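Local atomic coordinates of putative alpha/beta hydrolase fold protein (Candidatus Nitrososphaera gargensis, PDB entry 5A62), a protein that is thought to act as a hydrolase of the alpha/beta hydrolase fold, probably a carboxylesterase that cleaves ester bonds. Residues Pro7-Ser12 with Ile78-Arg83; Ser106-Ala109 with Gly114-Asp117; Lys136-Arg141 with Ala194-Pro199. All blocks are in the same frame, centred on the assembly; numbering follows the deposited sequence.

Contact 1. Residues Pro7-Ser12 with Ile78-Arg83; sequences PSNSVS and IDDLRR
Asn9 and Arg83 meet where the loop between the first two antiparallel strands of this alpha/beta hydrolase fold, 3-5 and 12-18, passes helix 74-87. Between the two segments the contact is polar but unbonded. ND2 of Asn9 lies 3.1 Å from NH2 of Arg83; both are donors, and the approach is close contact without a bond. The two side chains arrive from opposite directions, and their flat groups are strongly turned against each other, with the amide and guanidinium planes 69° apart.

Hydrogen bonding fixes the amide from its own side. Asn9 CG stands between the backbone N and the carbonyl carbon (chi1 66°), which sets the amide beside the loop, where OD1 accepts from Val11 N at 2.9 Å. The bond is fairly straight, 161° at the hydrogen, and completes an Asx turn; with OD1 engaged there, ND2 is the amide atom turned to the helix.

Charge pairing governs the arginine. Its chain bends at chi3 and folds back along the helix, with Asp79 O and Asp80 CA under the rim of one guanidinium face. Besides Arg83, Asp80 pairs with Arg59 through OD2, and Arg59 also touches Asn9 and Val11. The carboxylate between two arginines probably offsets the positive charge that faces the amide. Ile145 of the second subunit packs on Asn9. Within the helix, Arg83 NH2 forms a salt bridge with Asp80 OD1 at 2.7 Å, its hydrogen bond weak and bent.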
ATOM      1  N   PRO A   7      -1.570 -17.641  14.933  1.00 17.60           N
ATOM      2  CA  PRO A   7      -0.245 -18.225  14.884  1.00 19.42           C
ATOM      3  C   PRO A   7       0.432 -17.993  13.546  1.00 20.28           C
ATOM      4  O   PRO A   7       1.663 -17.978  13.481  1.00 27.49           O
ATOM      5  CB  PRO A   7      -0.481 -19.718  15.137  1.00 20.29           C
ATOM      6  CG  PRO A   7      -1.912 -19.923  14.841  1.00 19.19           C
ATOM      7  CD  PRO A   7      -2.663 -18.616  14.923  1.00 18.46           C
ATOM      8  N   SER A   8      -0.296 -17.741  12.512  1.00 18.08           N
ATOM      9  CA  SER A   8       0.345 -17.627  11.186  1.00 20.07           C
ATOM     10  C   SER A   8       0.821 -16.232  10.802  1.00 19.02           C
ATOM     11  O   SER A   8       1.783 -16.123  10.024  1.00 18.54           O
ATOM     12  CB  SER A   8      -0.556 -18.166  10.120  1.00 25.20           C
ATOM     13  OG  SER A   8      -1.834 -17.634  10.216  1.00 27.19           O
ATOM     14  N   ASN A   9       0.165 -15.180  11.293  1.00 14.72           N
ATOM     15  CA  ASN A   9       0.613 -13.827  10.977  1.00 14.20           C
ATOM     16  C   ASN A   9       0.953 -13.001  12.230  1.00 12.86           C
ATOM     17  O   ASN A   9       1.444 -11.886  12.138  1.00 12.71           O
ATOM     18  CB  ASN A   9      -0.388 -13.122  10.085  1.00 14.06           C
ATOM     19  CG  ASN A   9      -1.714 -12.870  10.772  1.00 15.01           C
ATOM     20  OD1 ASN A   9      -1.785 -12.727  11.954  1.00 15.49           O
ATOM     21  ND2 ASN A   9      -2.771 -12.803   9.997  1.00 16.68           N
ATOM     22  N   SER A  10       0.833 -13.601  13.427  1.00 11.64           N
ATOM     23  CA  SER A  10       1.145 -13.000  14.703  1.00 11.64           C
ATOM     24  C   SER A  10       0.360 -11.741  15.053  1.00 10.59           C
ATOM     25  O   SER A  10       0.656 -11.114  16.049  1.00 12.22           O
ATOM     26  CB  SER A  10       2.625 -12.759  14.866  1.00 13.24           C
ATOM     27  OG  SER A  10       3.353 -13.975  14.604  1.00 16.37           O
ATOM     28  N   VAL A  11      -0.677 -11.436  14.314  1.00 11.58           N
ATOM     29  CA  VAL A  11      -1.584 -10.363  14.714  1.00 11.00           C
ATOM     30  C   VAL A  11      -2.388 -10.785  15.897  1.00 10.82           C
ATOM     31  O   VAL A  11      -3.044 -11.842  15.836  1.00 12.72           O
ATOM     32  CB  VAL A  11      -2.491  -9.946  13.554  1.00 12.33           C
ATOM     33  CG1 VAL A  11      -3.467  -8.849  13.953  1.00 13.66           C
ATOM     34  CG2 VAL A  11      -1.650  -9.413  12.334  1.00 12.88           C
ATOM     35  N   SER A  12      -2.396 -10.009  16.937  1.00 10.09           N
ATOM     36  CA  SER A  12      -3.250 -10.258  18.120  1.00 11.03           C
ATOM     37  C   SER A  12      -4.291  -9.145  18.203  1.00  9.87           C
ATOM     38  O   SER A  12      -4.015  -8.040  18.637  1.00 10.89           O
ATOM     39  CB  SER A  12      -2.417 -10.298  19.324  1.00 12.93           C
ATOM     40  OG  SER A  12      -3.165 -10.655  20.425  1.00 17.02           O
ATOM     41  N   ILE A  78      -9.848  -7.740   5.874  1.00  7.56           N
ATOM     42  CA  ILE A  78     -11.089  -8.520   5.766  1.00  8.87           C
ATOM     43  C   ILE A  78     -10.857  -9.868   6.372  1.00  9.38           C
ATOM     44  O   ILE A  78     -11.723 -10.375   7.099  1.00  9.24           O
ATOM     45  CB  ILE A  78     -11.538  -8.646   4.295  1.00  8.61           C
ATOM     46  CG1 ILE A  78     -11.549  -7.337   3.527  1.00 10.55           C
ATOM     47  CG2 ILE A  78     -12.916  -9.328   4.236  1.00 10.94           C
ATOM     48  CD1 ILE A  78     -12.117  -6.154   4.272  1.00  9.88           C
ATOM     49  N   ASP A  79      -9.703 -10.461   6.105  1.00  9.26           N
ATOM     50  CA  ASP A  79      -9.378 -11.765   6.685  1.00  9.55           C
ATOM     51  C   ASP A  79      -9.280 -11.658   8.207  1.00  8.95           C
ATOM     52  O   ASP A  79      -9.760 -12.579   8.898  1.00  9.43           O
ATOM     53  CB  ASP A  79      -8.102 -12.285   6.073  1.00 11.20           C
ATOM     54  CG  ASP A  79      -8.215 -12.601   4.605  1.00 15.38           C
ATOM     55  OD1 ASP A  79      -9.285 -12.727   4.045  1.00 17.77           O
ATOM     56  OD2 ASP A  79      -7.102 -12.802   4.032  1.00 21.58           O
ATOM     57  N   ASP A  80      -8.769 -10.586   8.755  1.00  8.59           N
ATOM     58  CA  ASP A  80      -8.746 -10.425  10.221  1.00  9.00           C
ATOM     59  C   ASP A  80     -10.126 -10.449  10.754  1.00  8.72           C
ATOM     60  O   ASP A  80     -10.412 -11.046  11.816  1.00  9.32           O
ATOM     61  CB  ASP A  80      -8.109  -9.067  10.613  1.00  9.81           C
ATOM     62  CG  ASP A  80      -6.604  -8.946  10.301  1.00 11.71           C
ATOM     63  OD1 ASP A  80      -5.918  -9.994  10.110  1.00 11.73           O
ATOM     64  OD2 ASP A  80      -6.164  -7.766  10.251  1.00 11.62           O
ATOM     65  N   LEU A  81     -11.060  -9.753  10.113  1.00  7.79           N
ATOM     66  CA  LEU A  81     -12.469  -9.721  10.558  1.00  7.83           C
ATOM     67  C   LEU A  81     -13.109 -11.086  10.408  1.00  8.58           C
ATOM     68  O   LEU A  81     -13.858 -11.510  11.317  1.00  8.89           O
ATOM     69  CB  LEU A  81     -13.234  -8.714   9.713  1.00  8.44           C
ATOM     70  CG  LEU A  81     -14.723  -8.596   9.997  1.00  9.09           C
ATOM     71  CD1 LEU A  81     -15.017  -8.285  11.424  1.00 10.42           C
ATOM     72  CD2 LEU A  81     -15.366  -7.548   9.068  1.00  9.80           C
ATOM     73  N   ARG A  82     -12.852 -11.756   9.303  1.00  8.99           N
ATOM     74  CA  ARG A  82     -13.378 -13.100   9.129  1.00  9.88           C
ATOM     75  C   ARG A  82     -12.944 -14.008  10.242  1.00 10.32           C
ATOM     76  O   ARG A  82     -13.796 -14.730  10.816  1.00 10.25           O
ATOM     77  CB  ARG A  82     -12.968 -13.666   7.785  1.00 11.89           C
ATOM     78  CG  ARG A  82     -13.571 -15.026   7.516  1.00 16.31           C
ATOM     79  CD  ARG A  82     -12.929 -15.698   6.295  1.00 21.29           C
ATOM     80  NE  ARG A  82     -11.445 -15.561   6.214  1.00 30.61           N
ATOM     81  CZ  ARG A  82     -10.525 -16.324   6.807  1.00 34.40           C
ATOM     82  NH1 ARG A  82     -10.838 -17.353   7.576  1.00 33.17           N
ATOM     83  NH2 ARG A  82      -9.229 -16.017   6.642  1.00 38.54           N
ATOM     84  N   ARG A  83     -11.702 -13.937  10.613  1.00  9.98           N
ATOM     85  CA  ARG A  83     -11.186 -14.802  11.689  1.00 11.13           C
ATOM     86  C   ARG A  83     -11.860 -14.447  12.974  1.00 10.08           C
ATOM     87  O   ARG A  83     -12.208 -15.339  13.780  1.00  9.71           O
ATOM     88  CB  ARG A  83      -9.666 -14.700  11.788  1.00 13.19           C
ATOM     89  CG  ARG A  83      -9.008 -15.390  10.593  1.00 18.45           C
ATOM     90  CD  ARG A  83      -7.559 -15.749  10.745  1.00 25.56           C
ATOM     91  NE  ARG A  83      -6.857 -14.555  11.120  1.00 27.31           N
ATOM     92  CZ  ARG A  83      -6.375 -13.637  10.289  1.00 29.24           C
ATOM     93  NH1 ARG A  83      -6.341 -13.831   8.969  1.00 29.65           N
ATOM     94  NH2 ARG A  83      -5.779 -12.572  10.841  1.00 29.37           N
TER

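Contact 2. Residues Ser106-Ala109 with Gly114-Asp117; sequences SMYA and GKVD
The beta-alpha-beta crossover formed by strand 93-98, helix 100-111 and strand 116-122 contains this contact: near its C-terminal end the helix packs against the chain that turns back into the next parallel strand of the central sheet. The helix starts at a GxSxG pattern consistent with the nucleophile elbow of alpha/beta hydrolases, but the residues meeting here are at its far end.

Two side-chain pairs join the segments. Ala109 CB touches Val116 CG1 at 3.6 Å, methyl against methyl, and the same CG1 comes within 3.8 Å of Ala109 CA. Val116 has two conformers; in the one described, CG1 stands between the backbone N and the carbonyl carbon (chi1 70°) and is the branch that touches. The backbones come near here too: the CA atoms of Ala109 and Val116 are 6.0 Å apart.

Beside this pair, Tyr108 crosses Lys115 at about a right angle. The phenol OH is 3.9 Å from Lys115 CB and 4.2 Å from CG, while ring atom CE2 also reaches CB, at 4.2 Å. Thus the first carbons of the lysine chain lie by the hydroxyl end of the ring. Lys115 then bends at chi2 (-82°), and its ammonium end leads away from the helix.

Leu81 and Leu85 of helix 74-87 and Ile95 of strand 93-98 also pack on Tyr108, while Leu206 of helix 202-209 meets Ala109. Between the two segments the contact is therefore one of van der Waals packing: methyls are buried at Ala109 and Val116, and at the margin the lysine lends its aliphatic base to the tyrosine while its charge stays at the exposed side.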
ATOM      1  N   SER A 106     -18.055  -3.305   3.544  1.00  8.04           N
ATOM      2  CA  SER A 106     -18.508  -3.564   2.206  0.50  8.15           C
ATOM      3  C   SER A 106     -17.791  -4.743   1.551  1.00  9.08           C
ATOM      4  O   SER A 106     -18.410  -5.598   0.902  1.00  8.95           O
ATOM      5  CB  SER A 106     -18.435  -2.268   1.405  0.50  7.89           C
ATOM      6  OG  SER A 106     -17.104  -1.931   1.060  0.50  7.77           O
ATOM      7  N   MET A 107     -16.493  -4.874   1.772  1.00  8.96           N
ATOM      8  CA  MET A 107     -15.756  -5.978   1.227  1.00  8.59           C
ATOM      9  C   MET A 107     -16.088  -7.282   1.915  1.00  8.01           C
ATOM     10  O   MET A 107     -16.163  -8.337   1.293  1.00  9.30           O
ATOM     11  CB  MET A 107     -14.227  -5.721   1.383  1.00  8.85           C
ATOM     12  CG  MET A 107     -13.732  -4.611   0.465  1.00  9.37           C
ATOM     13  SD  MET A 107     -11.967  -4.293   0.614  1.00 11.43           S
ATOM     14  CE  MET A 107     -11.322  -5.778  -0.013  1.00 13.08           C
ATOM     15  N   TYR A 108     -16.370  -7.271   3.204  1.00  8.87           N
ATOM     16  CA  TYR A 108     -16.753  -8.436   3.902  1.00  9.65           C
ATOM     17  C   TYR A 108     -18.100  -8.942   3.382  1.00  9.30           C
ATOM     18  O   TYR A 108     -18.219 -10.115   3.107  1.00 10.02           O
ATOM     19  CB  TYR A 108     -16.756  -8.202   5.451  1.00 10.14           C
ATOM     20  CG  TYR A 108     -17.027  -9.450   6.221  1.00 10.75           C
ATOM     21  CD1 TYR A 108     -16.013 -10.325   6.580  1.00 12.15           C
ATOM     22  CD2 TYR A 108     -18.305  -9.816   6.539  1.00 11.30           C
ATOM     23  CE1 TYR A 108     -16.327 -11.495   7.247  1.00 13.67           C
ATOM     24  CE2 TYR A 108     -18.583 -10.943   7.265  1.00 13.44           C
ATOM     25  CZ  TYR A 108     -17.578 -11.776   7.569  1.00 13.93           C
ATOM     26  OH  TYR A 108     -17.874 -12.949   8.282  1.00 18.55           O
ATOM     27  N   ALA A 109     -19.057  -8.045   3.266  1.00  9.46           N
ATOM     28  CA  ALA A 109     -20.373  -8.408   2.704  1.00 11.31           C
ATOM     29  C   ALA A 109     -20.255  -8.967   1.322  1.00 11.76           C
ATOM     30  O   ALA A 109     -20.920  -9.990   0.975  1.00 11.59           O
ATOM     31  CB  ALA A 109     -21.286  -7.219   2.708  1.00 11.50           C
ATOM     32  N   GLY A 114     -23.501 -14.641   2.724  1.00 20.11           N
ATOM     33  CA  GLY A 114     -24.339 -15.484   3.591  1.00 21.33           C
ATOM     34  C   GLY A 114     -24.226 -15.177   5.067  1.00 23.95           C
ATOM     35  O   GLY A 114     -24.968 -15.706   5.869  1.00 25.92           O
ATOM     36  N   LYS A 115     -23.288 -14.297   5.384  1.00 20.76           N
ATOM     37  CA  LYS A 115     -22.859 -14.027   6.736  1.00 21.81           C
ATOM     38  C   LYS A 115     -23.360 -12.664   7.212  1.00 17.65           C
ATOM     39  O   LYS A 115     -23.174 -12.319   8.375  1.00 21.02           O
ATOM     40  CB  LYS A 115     -21.338 -14.023   6.780  1.00 23.97           C
ATOM     41  CG  LYS A 115     -20.663 -15.224   6.171  1.00 30.95           C
ATOM     42  CD  LYS A 115     -20.603 -16.392   7.107  1.00 37.40           C
ATOM     43  CE  LYS A 115     -19.632 -17.413   6.527  1.00 43.26           C
ATOM     44  NZ  LYS A 115     -20.162 -18.779   6.741  1.00 45.03           N
ATOM     45  N   VAL A 116     -23.990 -11.883   6.344  1.00 15.37           N
ATOM     46  CA  VAL A 116     -24.317 -10.493   6.687  0.50 15.04           C
ATOM     47  C   VAL A 116     -25.735 -10.174   6.274  1.00 15.55           C
ATOM     48  O   VAL A 116     -26.095 -10.378   5.098  1.00 20.65           O
ATOM     49  CB  VAL A 116     -23.340  -9.489   6.017  0.50 16.11           C
ATOM     50  CG1 VAL A 116     -23.551  -9.411   4.498  0.50 17.61           C
ATOM     51  CG2 VAL A 116     -23.348  -8.144   6.738  0.50 17.19           C
ATOM     52  N   ASP A 117     -26.501  -9.678   7.201  1.00 12.53           N
ATOM     53  CA  ASP A 117     -27.819  -9.156   6.866  1.00 12.34           C
ATOM     54  C   ASP A 117     -27.759  -7.763   6.255  1.00 12.05           C
ATOM     55  O   ASP A 117     -28.551  -7.411   5.354  1.00 13.36           O
ATOM     56  CB  ASP A 117     -28.723  -9.126   8.049  1.00 14.34           C
ATOM     57  CG  ASP A 117     -29.112 -10.515   8.571  1.00 17.40           C
ATOM     58  OD1 ASP A 117     -29.570 -11.338   7.765  1.00 20.26           O
ATOM     59  OD2 ASP A 117     -28.999 -10.747   9.777  1.00 20.26           O
TER

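Contact 3. Residues Lys136-Arg141 with Ala194-Pro199; sequences KHFRTR and ALYTIP
Phe138 and Tyr196 both carry CG anti to the carbonyl carbon (chi1 -70° and -72°), and from there their side chains extend toward each other and cross at about a right angle. The tyrosine hydroxyl does the touching: OH lies 3.3 Å from Phe138 CE2 and 3.4 Å from CZ, at an oblique approach to the ring.

Water 1 makes a second, polar connection. It donates to Tyr196 OH at 2.7 Å and accepts from Arg141 NH2 at 2.9 Å, thereby linking the two segments. Arg141 lies against its own helix. Its NH2 sits over the centre of the Phe138 ring, 3.4 Å above the plane, and one guanidinium face covers His137 O; the water lies at the edge, in the guanidinium plane. NH1 bonds Thr192 OG1 of helix 185-194 while NH2 bonds the water, which fixes the rotation of the group.

A separate van der Waals touch joins the His137 ring to Leu195: CE1 lies 3.6 Å from CD1, at an oblique approach. An acetate about 4 Å from Leu195 is probably from the crystallisation liquor, but its place near a possible nucleophile elbow is consistent with a nearby substrate pocket.

Helix 136-147 belongs to the helical region inserted between strands 116-122 and 212-218, as in the cap of many alpha/beta hydrolases. It packs on the turn joining helices 185-194 and 202-209; Leu134 of helix 131-134 touches Leu195 and Tyr196, Ile100 of helix 100-111 meets Leu195, and Thr73 of the second subunit packs on Phe138.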
ATOM      1  N   LYS A 136      -3.644  14.061   0.791  1.00 11.73           N
ATOM      2  CA  LYS A 136      -3.433  14.610   2.128  1.00 14.01           C
ATOM      3  C   LYS A 136      -2.670  13.693   3.025  1.00 12.40           C
ATOM      4  O   LYS A 136      -1.996  14.143   3.943  1.00 13.22           O
ATOM      5  CB  LYS A 136      -4.815  14.968   2.767  1.00 17.78           C
ATOM      6  CG  LYS A 136      -5.727  13.756   3.015  1.00 22.54           C
ATOM      7  CD  LYS A 136      -7.178  13.951   3.579  1.00 27.29           C
ATOM      8  CE  LYS A 136      -8.053  14.813   2.683  1.00 30.78           C
ATOM      9  NZ  LYS A 136      -8.613  14.142   1.433  1.00 34.70           N
ATOM     10  N   HIS A 137      -2.750  12.389   2.806  1.00 10.94           N
ATOM     11  CA  HIS A 137      -2.092  11.471   3.721  1.00 10.52           C
ATOM     12  C   HIS A 137      -0.600  11.416   3.573  1.00  9.77           C
ATOM     13  O   HIS A 137       0.094  10.884   4.429  1.00 10.10           O
ATOM     14  CB  HIS A 137      -2.676  10.052   3.556  1.00 11.89           C
ATOM     15  CG  HIS A 137      -4.132   9.926   3.839  1.00 16.76           C
ATOM     16  ND1 HIS A 137      -4.936   9.029   3.181  1.00 19.55           N
ATOM     17  CD2 HIS A 137      -4.897  10.480   4.789  1.00 23.18           C
ATOM     18  CE1 HIS A 137      -6.179   9.153   3.608  1.00 22.11           C
ATOM     19  NE2 HIS A 137      -6.172   9.999   4.617  1.00 23.86           N
ATOM     20  N   PHE A 138      -0.021  11.959   2.486  1.00 10.25           N
ATOM     21  CA  PHE A 138       1.408  12.072   2.456  1.00 10.35           C
ATOM     22  C   PHE A 138       1.924  12.951   3.585  1.00 10.58           C
ATOM     23  O   PHE A 138       2.877  12.627   4.247  1.00 11.30           O
ATOM     24  CB  PHE A 138       1.942  12.590   1.087  1.00  9.94           C
ATOM     25  CG  PHE A 138       1.793  11.576  -0.023  1.00  9.92           C
ATOM     26  CD1 PHE A 138       2.775  10.611  -0.251  1.00  9.79           C
ATOM     27  CD2 PHE A 138       0.669  11.527  -0.797  1.00 11.03           C
ATOM     28  CE1 PHE A 138       2.606   9.681  -1.253  1.00 10.31           C
ATOM     29  CE2 PHE A 138       0.491  10.565  -1.798  1.00 11.19           C
ATOM     30  CZ  PHE A 138       1.482   9.628  -2.015  1.00 11.61           C
ATOM     31  N   ARG A 139       1.254  14.042   3.810  1.00 11.61           N
ATOM     32  CA  ARG A 139       1.728  14.947   4.848  0.55 12.16           C
ATOM     33  C   ARG A 139       1.378  14.457   6.238  1.00 11.03           C
ATOM     34  O   ARG A 139       2.194  14.622   7.126  1.00 12.63           O
ATOM     35  CB  ARG A 139       1.207  16.362   4.657  0.55 13.85           C
ATOM     36  CG  ARG A 139       1.959  17.400   5.490  0.55 15.95           C
ATOM     37  CD  ARG A 139       3.385  17.531   4.974  0.55 17.22           C
ATOM     38  NE  ARG A 139       4.282  18.310   5.817  0.55 20.06           N
ATOM     39  CZ  ARG A 139       4.908  17.843   6.883  0.55 20.54           C
ATOM     40  NH1 ARG A 139       4.632  16.627   7.336  0.55 21.58           N
ATOM     41  NH2 ARG A 139       5.788  18.601   7.519  0.55 22.05           N
ATOM     42  N   THR A 140       0.235  13.772   6.426  1.00  9.94           N
ATOM     43  CA  THR A 140      -0.046  13.237   7.735  1.00  9.51           C
ATOM     44  C   THR A 140       0.920  12.080   8.059  1.00  9.43           C
ATOM     45  O   THR A 140       1.393  11.967   9.185  1.00  8.75           O
ATOM     46  CB  THR A 140      -1.486  12.787   7.930  1.00 10.83           C
ATOM     47  OG1 THR A 140      -1.805  11.798   6.933  1.00 11.48           O
ATOM     48  CG2 THR A 140      -2.412  14.003   7.768  1.00 12.57           C
ATOM     49  N   ARG A 141       1.260  11.234   7.086  1.00  9.22           N
ATOM     50  CA  ARG A 141       2.275  10.212   7.337  1.00  9.24           C
ATOM     51  C   ARG A 141       3.612  10.843   7.763  1.00  9.01           C
ATOM     52  O   ARG A 141       4.264  10.363   8.681  1.00  9.01           O
ATOM     53  CB  ARG A 141       2.497   9.287   6.126  1.00  8.75           C
ATOM     54  CG  ARG A 141       1.403   8.235   5.949  1.00  8.27           C
ATOM     55  CD  ARG A 141       1.776   7.211   4.879  1.00  8.75           C
ATOM     56  NE  ARG A 141       1.802   7.767   3.568  1.00  8.73           N
ATOM     57  CZ  ARG A 141       0.751   7.905   2.791  1.00  7.83           C
ATOM     58  NH1 ARG A 141      -0.402   7.449   3.233  1.00  8.72           N
ATOM     59  NH2 ARG A 141       0.844   8.499   1.626  1.00  8.78           N
ATOM     60  N   ALA A 194      -2.785   1.173   2.972  1.00  6.50           N
ATOM     61  CA  ALA A 194      -3.727   0.145   2.578  1.00  6.22           C
ATOM     62  C   ALA A 194      -4.877   0.696   1.769  1.00  6.74           C
ATOM     63  O   ALA A 194      -5.517  -0.039   1.013  1.00  6.67           O
ATOM     64  CB  ALA A 194      -4.220  -0.640   3.753  1.00  7.04           C
ATOM     65  N   LEU A 195      -5.199   1.960   1.957  1.00  7.08           N
ATOM     66  CA  LEU A 195      -6.313   2.527   1.175  1.00  7.60           C
ATOM     67  C   LEU A 195      -6.075   2.419  -0.304  1.00  8.39           C
ATOM     68  O   LEU A 195      -7.030   2.387  -1.076  1.00  9.12           O
ATOM     69  CB  LEU A 195      -6.558   3.999   1.574  1.00  8.42           C
ATOM     70  CG  LEU A 195      -6.959   4.178   3.052  1.00  8.56           C
ATOM     71  CD1 LEU A 195      -7.081   5.643   3.327  1.00  9.18           C
ATOM     72  CD2 LEU A 195      -8.219   3.433   3.393  1.00  8.54           C
ATOM     73  N   TYR A 196      -4.850   2.426  -0.753  1.00  7.12           N
ATOM     74  CA  TYR A 196      -4.554   2.247  -2.195  1.00  7.48           C
ATOM     75  C   TYR A 196      -4.857   0.883  -2.742  1.00  8.30           C
ATOM     76  O   TYR A 196      -4.881   0.648  -3.945  1.00  8.45           O
ATOM     77  CB  TYR A 196      -3.072   2.522  -2.473  1.00  8.36           C
ATOM     78  CG  TYR A 196      -2.671   3.969  -2.379  1.00  8.30           C
ATOM     79  CD1 TYR A 196      -2.743   4.765  -3.506  1.00  8.35           C
ATOM     80  CD2 TYR A 196      -2.159   4.538  -1.239  1.00  8.83           C
ATOM     81  CE1 TYR A 196      -2.399   6.091  -3.451  1.00  9.78           C
ATOM     82  CE2 TYR A 196      -1.764   5.852  -1.225  1.00  8.83           C
ATOM     83  CZ  TYR A 196      -1.899   6.621  -2.336  1.00  9.57           C
ATOM     84  OH  TYR A 196      -1.503   7.964  -2.291  1.00 11.93           O
ATOM     85  N   THR A 197      -5.079  -0.082  -1.840  1.00  8.24           N
ATOM     86  CA  THR A 197      -5.258  -1.485  -2.217  1.00  8.02           C
ATOM     87  C   THR A 197      -6.706  -1.885  -2.264  1.00  8.45           C
ATOM     88  O   THR A 197      -7.002  -3.084  -2.478  1.00  9.89           O
ATOM     89  CB  THR A 197      -4.489  -2.441  -1.284  1.00  7.90           C
ATOM     90  OG1 THR A 197      -5.154  -2.477  -0.018  1.00  7.66           O
ATOM     91  CG2 THR A 197      -3.103  -1.977  -1.086  1.00  9.14           C
ATOM     92  N   ILE A 198      -7.640  -0.932  -2.136  1.00  9.00           N
ATOM     93  CA  ILE A 198      -9.087  -1.270  -2.250  1.00  9.14           C
ATOM     94  C   ILE A 198      -9.338  -1.716  -3.707  1.00 10.60           C
ATOM     95  O   ILE A 198      -8.915  -0.975  -4.613  1.00 10.98           O
ATOM     96  CB  ILE A 198      -9.915  -0.055  -1.977  1.00  9.90           C
ATOM     97  CG1 ILE A 198      -9.737   0.430  -0.531  1.00  9.84           C
ATOM     98  CG2 ILE A 198     -11.365  -0.322  -2.284  1.00  9.87           C
ATOM     99  CD1 ILE A 198     -10.277   1.841  -0.339  1.00 10.52           C
ATOM    100  N   PRO A 199      -9.973  -2.826  -3.925  1.00 10.37           N
ATOM    101  CA  PRO A 199     -10.222  -3.285  -5.320  1.00 12.76           C
ATOM    102  C   PRO A 199     -11.229  -2.385  -5.977  1.00 14.24           C
ATOM    103  O   PRO A 199     -12.115  -1.819  -5.326  1.00 16.72           O
ATOM    104  CB  PRO A 199     -10.731  -4.686  -5.177  1.00 14.48           C
ATOM    105  CG  PRO A 199     -10.455  -5.099  -3.810  1.00 13.85           C
ATOM    106  CD  PRO A 199     -10.309  -3.844  -2.960  1.00 11.51           C
TER
HETATM  107  O   HOH W   1      -1.633   8.815   0.222  1.00 11.89           O

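Contact 2 is the buried one, joining helix 100-111 to the next strand of the sheet by apolar packing; contacts 1 and 3 are partly buried and both touch the second subunit. Contact 1 touches one side of helix 74-87 with the N-terminal loop, and another side of that helix packs on helix 100-111 of contact 2, where Leu81 meets Tyr108 and Ile78 meets Met107. Met107 in turn touches Pro199, tying contact 2 to the loop 194-199 of contact 3. Contacts 1 and 3, some 21 Å apart between centres, do not touch; in contact 1 the polar groups meet without bonding and the salt bridge lies within the helix, whereas in contact 3 a water bridges.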